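Local coordinates for tungsten-containing formylmethanofuran dehydrogenase 2 subunit C (PDB 5T5I), which forms the beta-helical C subunit of a tungsten enzyme complex that probably interconverts carbon dioxide and formylmethanofuran in methanogenesis, at residues A100-G105 against Q119-G124; Y165-K170 against M185-I190; N178-I183 against V197-G202; L189-G194 against D234-P239; G206-V211 against I257-V262. One frame throughout, in Å; residues are numbered along the deposited sequence.

Interaction 1: A100-G105 against Q119-G124; sequences AGMKGG and QDMRGG
Arg122, whose CG lies 4.0 Å from Gly101 O, lays one face of its guanidinium over the carbonyl oxygen of Asp120, which sits 3.4 Å above the plane and over its centre. The chain bends at chi2 and chi3 to fold the group back over its own segment, while NE is held by Ser148. The CG atoms of Arg122 and Lys103 meet at 4.1 Å as the two side chains cross obliquely. The backbones run alongside each other: Gly101 N donates to Gln119 O, and Met102 O accepts from both Arg122 N (2.9 Å) and Gly123 N (3.2 Å). This is the stacking of one coil of a beta-helix on the next, with a Met-x-Gly-Gly corner repeated nineteen residues later. Met102 and Met121 follow the repeat, side by side and pointing the same way, with Met102 CG 4.0 Å from Met121 CE. The chi1 of Met102 (70°) places CG between the backbone N and the carbonyl carbon, and CG then comes within 3.6 Å of Gly123 O. An alanine here would probably open a gap beside the Met121 methyl and leave that side chain freer to turn. Both thioether chains also touch Ile126, on the next strand.

Interaction 2: Y165-K170 against M185-I190; sequences YMNGGK and MNNGLI
The carbonyl oxygen of Met166 is gripped by two backbone N-H groups of the next coil, Asn186 N at 2.8 Å and Asn187 N at 3.1 Å. The first approaches almost straight on, whereas the second stands above the carbonyl plane by 36°. Further along, Leu189 N donates to Gly169 O, and a weak bond joins Gly168 N to Asn187 O. The pairing is that of adjacent rungs in a parallel beta-helix, but the register slips by one between Asn167 and Lys170, a beta bulge at the glycine corner. Inside that corner the Met166 side chain is extended, with CG anti to the backbone N (chi1 -157°). Its SD lies 3.8 Å from Met185 CE and equally 3.8 Å from Ile190 CG1; Met185 runs alongside it in the same direction, and Ile190 passes it pointing the other way. Replacing Met166 by an alanine would probably open a gap between Met185 and Ile190 where the thioether now packs. On the face of Asn167, Asn187 and Leu189, Lys170 CD rests 3.9 Å from Leu189 CD2, while NZ reaches Glu236 in a salt bridge. The polar work is thus done mainly by the backbone, and the methionine fills the interior with sulfur and methyl contacts that need no hydrogen-bonding partner.

Interaction 3: N178-I183 against V197-G202; sequences NIMPGI and VARAGG
Met180 and Arg199 lie side by side and point the same way, one above the other in successive coils of the beta-helix. Met180 CG is 3.7 Å from Arg199 CB, and its sulfur comes to the edge of the guanidinium, near its plane. Beyond the two segments, the NE of the extended arginine pairs with an acidic side chain of another protein chain, so the pair lies at that interface and probably contributes to it. Each of the two residues opens a type II beta turn, Met180 to Ile183 and Arg199 to Gly202. The turns stack with Gly182 and Gly201 at the third position of each, where phi is positive, joined by Gly201 N to Pro181 O at 2.9 Å, a nearly straight bond (175°). Pro181 CG and Ala200 CB add an apolar touch at 4.0 Å. In the short strands that precede the turns, Ile179 crosses Val197 at a slant, its CG2 3.9 Å from Val197 CB. Asn178 instead lies alongside Val197, with OD1 3.5 Å from Val197 CG2, while its ND2 bonds to Asn160. Two further backbone bonds, Val197 N to Asn178 O and Met180 N to Ala198 O, complete the ladder. Between these two bonds, Ala198 N is buried by the contact and has no hydrogen-bonding partner in the model.

Interaction 4: L189-G194 against D234-P239; sequences LIIIEG and DGEELP
Strand 189-192, carrying Leu189 and Ile191, and strand 236-239, carrying Glu236 and Leu238, run with their axes 11.1 Å apart and their directions 37° from parallel. No hydrogen bond joins them. The first is a rung of the beta-helix, and the second belongs to a short beta-hairpin with 231-233 that lies across the outside of the helix, so the contact is made by side chains alone. Glu236 supplies its middle. With CG anti to the carbonyl carbon (chi1 -69°), the glutamate side chain crosses both hydrophobic chains at a slant, its CG 4.0 Å from each of Ile191 CD1 and Leu189 CD2. The chain then bends at chi2 (-79°), and its carboxylate is paired with Lys170. The aliphatic part of the glutamate thus packs on the apolar side chains, while its charge is met outside the two segments. At the hairpin turn, Asp234 brings OD2 to 3.8 Å from Leu189 CB, an acidic group at the border of the apolar patch. Farther along, Leu238, whose side chain also touches Val210, brings its CD2 to 4.4 Å from Ile191 CD1.

Interaction 5: G206-V211 against I257-V262; sequences GGTIVV and IVYAAV
A parallel pair of strands extends this run of the beta-helix: 208-211, a rung of the helix, takes 256-261 as its neighbour after an excursion of some 45 residues. The axes of 208-211 and 257-261 lie 4.8 Å apart and nearly parallel, at 9°. Five backbone bonds zip them together: Ile257 N to Gly207 O, Ile209 N to Ile257 O (2.9 Å), Tyr259 N to Ile209 O, Val211 N to Tyr259 O, and Ala261 N to Val211 O. On the face of Thr208, Val210, Ile257 and Tyr259 the tyrosine ring dominates. Thr208 CG2, anti to the backbone N, meets the ring at its edge, 3.9 Å from Tyr259 CD2. Val210 CG2 approaches the same CD2 obliquely, at 4.1 Å. Over one face of the ring lies CG2 of Ile257, from the ring's own strand, 3.6 Å above the plane and offset toward the rim. The far end of the ring is fixed by its OH, which bonds to Glu228. On the reverse face, Ile209 CB is 4.3 Å from Val258 CG2. The strands are thus held by main-chain pairing, with side-chain contacts almost wholly apolar, and the ring combines methyl packing with a polar bond at its hydroxyl.

Overall arrangement
Interactions 1, 2, 3 and 5 each stack one coil or strand on the next, 2 and 3 on overlapping stretches of chain, and interaction 4 adds the hairpin that lies outside. Interaction 1 stands apart, its nearest atoms about 6 Å from those of interaction 2. From there the contacts are knit: Tyr165 N to Ile183 O (3.0 Å) probably joins interactions 2 and 3, Lys170 NZ to Glu236 OE1 (2.8 Å) is the salt bridge linking 2 and 4, and Ile192 N to Val210 O (2.8 Å) probably joins 4 and 5. Ile209 CD1 packs against Gly201 CA between 5 and 3. The calcium ion, bound by Ser139, Tyr140 and Asp143, lies about 4 Å from the Tyr165 side chain of interaction 2.

Interaction 1: A100-G105 against Q119-G124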
# COMPACT_ATOMS: atom_id res chain seq x y z
N ALA C 100 30.90 -39.56 8.94
CA ALA C 100 31.06 -38.63 10.06
C ALA C 100 32.46 -38.77 10.70
O ALA C 100 32.89 -39.89 11.00
CB ALA C 100 29.98 -38.86 11.12
N GLY C 101 33.19 -37.67 10.81
CA GLY C 101 34.52 -37.69 11.40
C GLY C 101 35.61 -38.37 10.58
O GLY C 101 36.69 -38.61 11.10
N MET C 102 35.38 -38.66 9.29
CA MET C 102 36.40 -39.34 8.48
C MET C 102 37.66 -38.48 8.30
O MET C 102 37.59 -37.25 8.30
CB MET C 102 35.84 -39.84 7.13
CG MET C 102 35.48 -38.77 6.13
SD MET C 102 34.78 -39.51 4.62
CE MET C 102 36.21 -39.99 3.79
N LYS C 103 38.82 -39.16 8.27
CA LYS C 103 40.16 -38.56 8.18
C LYS C 103 40.82 -38.70 6.80
O LYS C 103 41.68 -37.90 6.46
CB LYS C 103 41.08 -39.16 9.26
CG LYS C 103 40.71 -38.72 10.68
CD LYS C 103 40.96 -39.81 11.72
CE LYS C 103 39.80 -40.79 11.80
NZ LYS C 103 40.04 -41.94 12.72
N GLY C 104 40.40 -39.69 6.02
CA GLY C 104 40.93 -39.93 4.68
C GLY C 104 40.14 -40.98 3.92
O GLY C 104 39.18 -41.54 4.45
N GLY C 105 40.55 -41.25 2.69
CA GLY C 105 39.85 -42.19 1.82
C GLY C 105 38.69 -41.51 1.12
O GLY C 105 38.58 -40.27 1.12
N GLN C 119 29.61 -34.96 9.04
CA GLN C 119 29.67 -34.18 10.29
C GLN C 119 31.08 -34.32 10.89
O GLN C 119 31.63 -35.43 10.88
CB GLN C 119 28.65 -34.71 11.29
CG GLN C 119 28.69 -34.02 12.69
CD GLN C 119 27.69 -34.67 13.61
OE1 GLN C 119 27.53 -35.89 13.61
NE2 GLN C 119 26.93 -33.88 14.37
N ASP C 120 31.69 -33.21 11.33
CA ASP C 120 33.05 -33.21 11.92
C ASP C 120 34.17 -33.80 11.00
O ASP C 120 35.16 -34.31 11.51
CB ASP C 120 33.06 -33.97 13.27
CG ASP C 120 32.30 -33.27 14.37
OD1 ASP C 120 32.50 -32.05 14.53
OD2 ASP C 120 31.58 -33.96 15.12
N MET C 121 34.03 -33.70 9.68
CA MET C 121 35.02 -34.25 8.75
C MET C 121 36.40 -33.60 8.96
O MET C 121 36.47 -32.40 9.22
CB MET C 121 34.54 -34.04 7.30
CG MET C 121 35.34 -34.76 6.24
SD MET C 121 34.59 -34.44 4.62
CE MET C 121 35.41 -35.67 3.62
N ARG C 122 37.46 -34.41 8.88
CA ARG C 122 38.85 -33.95 9.03
C ARG C 122 39.63 -34.03 7.70
O ARG C 122 40.54 -33.24 7.50
CB ARG C 122 39.60 -34.74 10.12
CG ARG C 122 38.76 -35.21 11.33
CD ARG C 122 38.98 -34.42 12.59
NE ARG C 122 38.39 -33.08 12.48
CZ ARG C 122 37.48 -32.55 13.29
NH1 ARG C 122 37.01 -33.23 14.34
NH2 ARG C 122 37.02 -31.33 13.07
N GLY C 123 39.30 -35.01 6.86
CA GLY C 123 39.98 -35.21 5.57
C GLY C 123 39.31 -36.24 4.69
O GLY C 123 38.35 -36.89 5.11
N GLY C 124 39.82 -36.37 3.47
CA GLY C 124 39.26 -37.30 2.48
C GLY C 124 38.16 -36.66 1.66
O GLY C 124 38.08 -35.43 1.54

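Interaction 2: Y165-K170 against M185-I190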
# COMPACT_ATOMS: atom_id res chain seq x y z
N TYR C 165 29.15 -24.10 11.70
CA TYR C 165 30.41 -23.96 12.47
C TYR C 165 31.66 -24.51 11.70
O TYR C 165 32.63 -24.95 12.31
CB TYR C 165 30.31 -24.59 13.89
CG TYR C 165 29.63 -23.71 14.93
CD1 TYR C 165 30.33 -22.69 15.56
CD2 TYR C 165 28.32 -23.94 15.31
CE1 TYR C 165 29.72 -21.90 16.53
CE2 TYR C 165 27.70 -23.16 16.28
CZ TYR C 165 28.40 -22.13 16.88
OH TYR C 165 27.77 -21.37 17.83
N MET C 166 31.65 -24.43 10.36
CA MET C 166 32.76 -24.93 9.53
C MET C 166 34.06 -24.23 9.90
O MET C 166 34.06 -23.02 10.11
CB MET C 166 32.44 -24.71 8.04
CG MET C 166 33.17 -25.61 7.11
SD MET C 166 32.72 -25.17 5.41
CE MET C 166 33.74 -26.26 4.51
N ASN C 167 35.15 -24.99 9.99
CA ASN C 167 36.49 -24.50 10.35
C ASN C 167 37.59 -24.98 9.37
O ASN C 167 38.73 -25.20 9.78
CB ASN C 167 36.80 -25.00 11.76
CG ASN C 167 37.82 -24.18 12.49
OD1 ASN C 167 38.15 -23.04 12.12
ND2 ASN C 167 38.36 -24.77 13.54
N GLY C 168 37.25 -25.14 8.10
CA GLY C 168 38.15 -25.64 7.06
C GLY C 168 37.46 -26.62 6.14
O GLY C 168 36.35 -27.06 6.41
N GLY C 169 38.14 -26.98 5.06
CA GLY C 169 37.60 -27.90 4.08
C GLY C 169 36.74 -27.21 3.04
O GLY C 169 36.73 -25.97 2.94
N LYS C 170 36.00 -28.00 2.29
CA LYS C 170 35.20 -27.48 1.18
C LYS C 170 33.90 -28.25 0.99
O LYS C 170 33.90 -29.48 1.01
CB LYS C 170 36.04 -27.58 -0.10
CG LYS C 170 35.40 -26.99 -1.34
CD LYS C 170 36.43 -26.70 -2.43
CE LYS C 170 37.09 -27.94 -3.00
NZ LYS C 170 38.15 -27.60 -3.99
N MET C 185 29.90 -20.00 10.36
CA MET C 185 31.12 -20.45 9.69
C MET C 185 32.32 -19.62 10.17
O MET C 185 32.20 -18.41 10.33
CB MET C 185 30.92 -20.29 8.16
CG MET C 185 32.08 -20.61 7.33
SD MET C 185 31.61 -20.35 5.59
CE MET C 185 32.76 -21.41 4.84
N ASN C 186 33.45 -20.30 10.45
CA ASN C 186 34.72 -19.67 10.85
C ASN C 186 35.75 -19.65 9.73
O ASN C 186 36.51 -18.70 9.64
CB ASN C 186 35.33 -20.42 12.05
CG ASN C 186 34.67 -20.11 13.35
OD1 ASN C 186 34.26 -21.01 14.08
ND2 ASN C 186 34.72 -18.85 13.73
N ASN C 187 35.84 -20.75 8.97
CA ASN C 187 36.80 -20.92 7.87
C ASN C 187 36.27 -21.97 6.92
O ASN C 187 35.39 -22.76 7.29
CB ASN C 187 38.18 -21.39 8.42
CG ASN C 187 39.22 -20.31 8.60
OD1 ASN C 187 40.07 -20.11 7.74
ND2 ASN C 187 39.29 -19.72 9.78
N GLY C 188 36.85 -22.01 5.73
CA GLY C 188 36.48 -22.97 4.69
C GLY C 188 35.81 -22.29 3.51
O GLY C 188 35.74 -21.06 3.44
N LEU C 189 35.36 -23.11 2.57
CA LEU C 189 34.72 -22.64 1.34
C LEU C 189 33.44 -23.44 1.09
O LEU C 189 33.47 -24.67 1.11
CB LEU C 189 35.70 -22.76 0.15
CG LEU C 189 35.13 -22.55 -1.26
CD1 LEU C 189 34.57 -21.14 -1.43
CD2 LEU C 189 36.21 -22.82 -2.33
N ILE C 190 32.32 -22.74 0.87
CA ILE C 190 31.05 -23.35 0.49
C ILE C 190 30.68 -22.78 -0.87
O ILE C 190 30.58 -21.56 -1.02
CB ILE C 190 29.92 -23.10 1.52
CG1 ILE C 190 30.26 -23.75 2.88
CG2 ILE C 190 28.56 -23.65 1.00
CD1 ILE C 190 29.40 -23.25 4.04

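Interaction 3: N178-I183 against V197-G202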
# COMPACT_ATOMS: atom_id res chain seq x y z
N ASN C 178 18.21 -24.91 1.25
CA ASN C 178 17.08 -24.23 1.87
C ASN C 178 17.56 -23.00 2.66
O ASN C 178 17.91 -22.01 2.02
CB ASN C 178 16.23 -25.22 2.68
CG ASN C 178 14.91 -24.62 3.10
OD1 ASN C 178 14.19 -24.09 2.28
ND2 ASN C 178 14.54 -24.72 4.36
N ILE C 179 17.63 -23.03 4.01
CA ILE C 179 18.04 -21.84 4.75
C ILE C 179 19.30 -22.04 5.58
O ILE C 179 19.67 -23.16 5.91
CB ILE C 179 16.89 -21.27 5.61
CG1 ILE C 179 16.49 -22.23 6.76
CG2 ILE C 179 15.69 -20.91 4.73
CD1 ILE C 179 15.57 -21.60 7.82
N MET C 180 19.96 -20.94 5.88
CA MET C 180 21.12 -20.84 6.77
C MET C 180 22.36 -21.67 6.37
O MET C 180 23.03 -22.21 7.26
CB MET C 180 20.70 -21.16 8.22
CG MET C 180 19.50 -20.34 8.67
SD MET C 180 18.94 -20.49 10.40
CE MET C 180 18.27 -22.16 10.43
N PRO C 181 22.77 -21.70 5.08
CA PRO C 181 24.05 -22.35 4.75
C PRO C 181 25.20 -21.50 5.30
O PRO C 181 25.12 -20.27 5.26
CB PRO C 181 24.06 -22.37 3.22
CG PRO C 181 23.27 -21.17 2.83
CD PRO C 181 22.17 -21.06 3.88
N GLY C 182 26.21 -22.15 5.85
CA GLY C 182 27.36 -21.47 6.46
C GLY C 182 27.08 -20.76 7.77
O GLY C 182 27.84 -19.87 8.18
N ILE C 183 25.98 -21.15 8.47
CA ILE C 183 25.62 -20.60 9.79
C ILE C 183 26.84 -20.74 10.75
O ILE C 183 27.40 -21.83 10.85
CB ILE C 183 24.34 -21.27 10.37
CG1 ILE C 183 23.86 -20.57 11.68
CG2 ILE C 183 24.51 -22.78 10.59
CD1 ILE C 183 22.89 -19.44 11.46
N VAL C 197 17.29 -20.11 -0.23
CA VAL C 197 16.04 -19.45 0.19
C VAL C 197 16.39 -18.23 1.06
O VAL C 197 15.92 -17.13 0.78
CB VAL C 197 15.08 -20.43 0.91
CG1 VAL C 197 13.86 -19.70 1.48
CG2 VAL C 197 14.65 -21.55 -0.03
N ALA C 198 17.18 -18.42 2.12
CA ALA C 198 17.50 -17.31 3.02
C ALA C 198 18.69 -17.57 3.94
O ALA C 198 19.11 -18.71 4.14
CB ALA C 198 16.29 -16.99 3.88
N ARG C 199 19.18 -16.48 4.52
CA ARG C 199 20.16 -16.43 5.60
C ARG C 199 21.52 -17.05 5.32
O ARG C 199 22.13 -17.62 6.23
CB ARG C 199 19.53 -17.08 6.87
CG ARG C 199 18.23 -16.43 7.29
CD ARG C 199 17.43 -17.23 8.31
NE ARG C 199 16.12 -16.61 8.49
CZ ARG C 199 15.18 -17.00 9.34
NH1 ARG C 199 15.39 -18.03 10.15
NH2 ARG C 199 14.04 -16.34 9.42
N ALA C 200 22.05 -16.90 4.09
CA ALA C 200 23.39 -17.42 3.80
C ALA C 200 24.42 -16.65 4.63
O ALA C 200 24.34 -15.43 4.73
CB ALA C 200 23.72 -17.27 2.31
N GLY C 201 25.31 -17.38 5.28
CA GLY C 201 26.35 -16.77 6.09
C GLY C 201 25.89 -16.14 7.39
O GLY C 201 26.63 -15.34 7.97
N GLY C 202 24.68 -16.49 7.86
CA GLY C 202 24.15 -15.98 9.12
C GLY C 202 25.13 -16.23 10.24
O GLY C 202 25.62 -17.35 10.39

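Interaction 4: L189-G194 against D234-P239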
# COMPACT_ATOMS: atom_id res chain seq x y z
N LEU C 189 35.36 -23.11 2.57
CA LEU C 189 34.72 -22.64 1.34
C LEU C 189 33.44 -23.44 1.09
O LEU C 189 33.47 -24.67 1.11
CB LEU C 189 35.70 -22.76 0.15
CG LEU C 189 35.13 -22.55 -1.26
CD1 LEU C 189 34.57 -21.14 -1.43
CD2 LEU C 189 36.21 -22.82 -2.33
N ILE C 190 32.32 -22.74 0.87
CA ILE C 190 31.05 -23.35 0.49
C ILE C 190 30.68 -22.78 -0.87
O ILE C 190 30.58 -21.56 -1.02
CB ILE C 190 29.92 -23.10 1.52
CG1 ILE C 190 30.26 -23.75 2.88
CG2 ILE C 190 28.56 -23.65 1.00
CD1 ILE C 190 29.40 -23.25 4.04
N ILE C 191 30.45 -23.66 -1.87
CA ILE C 191 29.98 -23.24 -3.19
C ILE C 191 28.58 -23.84 -3.41
O ILE C 191 28.43 -25.05 -3.38
CB ILE C 191 30.94 -23.64 -4.35
CG1 ILE C 191 32.34 -23.00 -4.17
CG2 ILE C 191 30.31 -23.24 -5.71
CD1 ILE C 191 33.41 -23.52 -5.13
N ILE C 192 27.58 -22.99 -3.65
CA ILE C 192 26.21 -23.42 -3.97
C ILE C 192 25.96 -23.04 -5.44
O ILE C 192 25.91 -21.86 -5.79
CB ILE C 192 25.18 -22.80 -2.98
CG1 ILE C 192 25.47 -23.27 -1.52
CG2 ILE C 192 23.73 -23.15 -3.38
CD1 ILE C 192 25.06 -22.31 -0.47
N GLU C 193 25.86 -24.04 -6.32
CA GLU C 193 25.69 -23.78 -7.75
C GLU C 193 24.25 -23.38 -8.10
O GLU C 193 24.04 -22.72 -9.10
CB GLU C 193 26.20 -24.95 -8.60
CG GLU C 193 27.66 -25.27 -8.33
CD GLU C 193 28.31 -26.32 -9.21
OE1 GLU C 193 27.58 -26.99 -9.98
OE2 GLU C 193 29.54 -26.51 -9.10
N GLY C 194 23.31 -23.78 -7.26
CA GLY C 194 21.91 -23.44 -7.40
C GLY C 194 21.49 -22.28 -6.52
O GLY C 194 22.28 -21.36 -6.26
N ASP C 234 40.61 -20.25 -3.13
CA ASP C 234 41.29 -21.50 -2.76
C ASP C 234 41.52 -22.41 -3.97
O ASP C 234 41.30 -23.61 -3.89
CB ASP C 234 40.49 -22.23 -1.67
CG ASP C 234 40.21 -21.43 -0.41
OD1 ASP C 234 40.86 -20.38 -0.23
OD2 ASP C 234 39.33 -21.84 0.38
N GLY C 235 41.92 -21.84 -5.09
CA GLY C 235 42.18 -22.59 -6.31
C GLY C 235 40.99 -22.81 -7.23
O GLY C 235 41.18 -23.20 -8.39
N GLU C 236 39.75 -22.55 -6.75
CA GLU C 236 38.54 -22.71 -7.56
C GLU C 236 38.33 -21.47 -8.40
O GLU C 236 38.16 -20.39 -7.85
CB GLU C 236 37.29 -22.92 -6.66
CG GLU C 236 37.28 -24.25 -5.95
CD GLU C 236 36.85 -25.44 -6.79
OE1 GLU C 236 36.83 -26.56 -6.25
OE2 GLU C 236 36.54 -25.25 -7.99
N GLU C 237 38.31 -21.63 -9.72
CA GLU C 237 38.12 -20.54 -10.68
C GLU C 237 36.62 -20.44 -10.99
O GLU C 237 36.03 -21.43 -11.42
CB GLU C 237 38.93 -20.80 -11.95
CG GLU C 237 40.43 -20.82 -11.68
CD GLU C 237 41.32 -21.20 -12.86
OE1 GLU C 237 40.81 -21.78 -13.84
OE2 GLU C 237 42.54 -20.96 -12.76
N LEU C 238 36.02 -19.28 -10.73
CA LEU C 238 34.58 -19.04 -10.93
C LEU C 238 34.39 -17.88 -11.93
O LEU C 238 34.54 -16.71 -11.55
CB LEU C 238 33.93 -18.74 -9.58
CG LEU C 238 34.12 -19.83 -8.50
CD1 LEU C 238 34.24 -19.22 -7.10
CD2 LEU C 238 33.00 -20.83 -8.53
N PRO C 239 34.13 -18.17 -13.22
CA PRO C 239 33.98 -17.07 -14.20
C PRO C 239 32.69 -16.27 -14.02
O PRO C 239 31.69 -16.80 -13.54
CB PRO C 239 33.99 -17.80 -15.54
CG PRO C 239 33.40 -19.13 -15.23
CD PRO C 239 33.91 -19.48 -13.85

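Interaction 5: G206-V211 against I257-V262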
# COMPACT_ATOMS: atom_id res chain seq x y z
N GLY C 206 34.14 -15.85 9.46
CA GLY C 206 35.18 -16.01 8.45
C GLY C 206 34.80 -17.06 7.43
O GLY C 206 33.71 -17.63 7.50
N GLY C 207 35.70 -17.31 6.49
CA GLY C 207 35.45 -18.24 5.40
C GLY C 207 34.76 -17.55 4.24
O GLY C 207 34.47 -16.34 4.29
N THR C 208 34.47 -18.32 3.19
CA THR C 208 33.84 -17.81 1.97
C THR C 208 32.64 -18.67 1.53
O THR C 208 32.72 -19.88 1.50
CB THR C 208 34.87 -17.73 0.82
OG1 THR C 208 36.04 -17.06 1.25
CG2 THR C 208 34.32 -17.02 -0.40
N ILE C 209 31.55 -18.00 1.12
CA ILE C 209 30.36 -18.64 0.58
C ILE C 209 30.16 -18.07 -0.84
O ILE C 209 30.12 -16.84 -1.00
CB ILE C 209 29.10 -18.40 1.46
CG1 ILE C 209 29.32 -18.95 2.89
CG2 ILE C 209 27.87 -19.05 0.79
CD1 ILE C 209 28.29 -18.53 3.88
N VAL C 210 29.99 -18.93 -1.85
CA VAL C 210 29.73 -18.51 -3.24
C VAL C 210 28.36 -19.06 -3.65
O VAL C 210 28.15 -20.27 -3.57
CB VAL C 210 30.81 -18.98 -4.26
CG1 VAL C 210 30.47 -18.50 -5.68
CG2 VAL C 210 32.21 -18.49 -3.85
N VAL C 211 27.45 -18.17 -4.08
CA VAL C 211 26.12 -18.56 -4.59
C VAL C 211 26.05 -18.18 -6.07
O VAL C 211 26.09 -17.00 -6.41
CB VAL C 211 24.97 -17.92 -3.77
CG1 VAL C 211 23.61 -18.44 -4.26
CG2 VAL C 211 25.15 -18.19 -2.27
N ILE C 257 33.09 -13.64 3.83
CA ILE C 257 32.77 -13.10 2.50
C ILE C 257 31.66 -13.92 1.86
O ILE C 257 31.73 -15.16 1.85
CB ILE C 257 34.04 -13.05 1.58
CG1 ILE C 257 35.12 -12.08 2.12
CG2 ILE C 257 33.68 -12.67 0.14
CD1 ILE C 257 34.74 -10.56 2.16
N VAL C 258 30.65 -13.24 1.31
CA VAL C 258 29.58 -13.87 0.53
C VAL C 258 29.66 -13.29 -0.90
O VAL C 258 29.58 -12.07 -1.07
CB VAL C 258 28.17 -13.68 1.14
CG1 VAL C 258 27.08 -14.20 0.19
CG2 VAL C 258 28.06 -14.37 2.49
N TYR C 259 29.81 -14.17 -1.91
CA TYR C 259 29.79 -13.80 -3.34
C TYR C 259 28.43 -14.28 -3.90
O TYR C 259 28.05 -15.42 -3.66
CB TYR C 259 30.93 -14.46 -4.13
CG TYR C 259 32.29 -13.85 -3.88
CD1 TYR C 259 32.64 -12.63 -4.43
CD2 TYR C 259 33.27 -14.56 -3.19
CE1 TYR C 259 33.92 -12.09 -4.24
CE2 TYR C 259 34.57 -14.06 -3.05
CZ TYR C 259 34.88 -12.81 -3.56
OH TYR C 259 36.16 -12.32 -3.40
N ALA C 260 27.71 -13.41 -4.61
CA ALA C 260 26.42 -13.78 -5.20
C ALA C 260 26.40 -13.31 -6.67
O ALA C 260 26.63 -12.13 -6.94
CB ALA C 260 25.28 -13.15 -4.41
N ALA C 261 26.14 -14.25 -7.61
CA ALA C 261 26.11 -13.98 -9.07
C ALA C 261 25.23 -12.78 -9.42
O ALA C 261 24.07 -12.72 -8.98
CB ALA C 261 25.63 -15.20 -9.82
N VAL C 262 25.79 -11.81 -10.17
CA VAL C 262 25.07 -10.56 -10.46
C VAL C 262 23.74 -10.76 -11.22
O VAL C 262 22.78 -10.04 -10.94
CB VAL C 262 25.93 -9.47 -11.17
CG1 VAL C 262 27.16 -9.08 -10.33
CG2 VAL C 262 26.30 -9.85 -12.60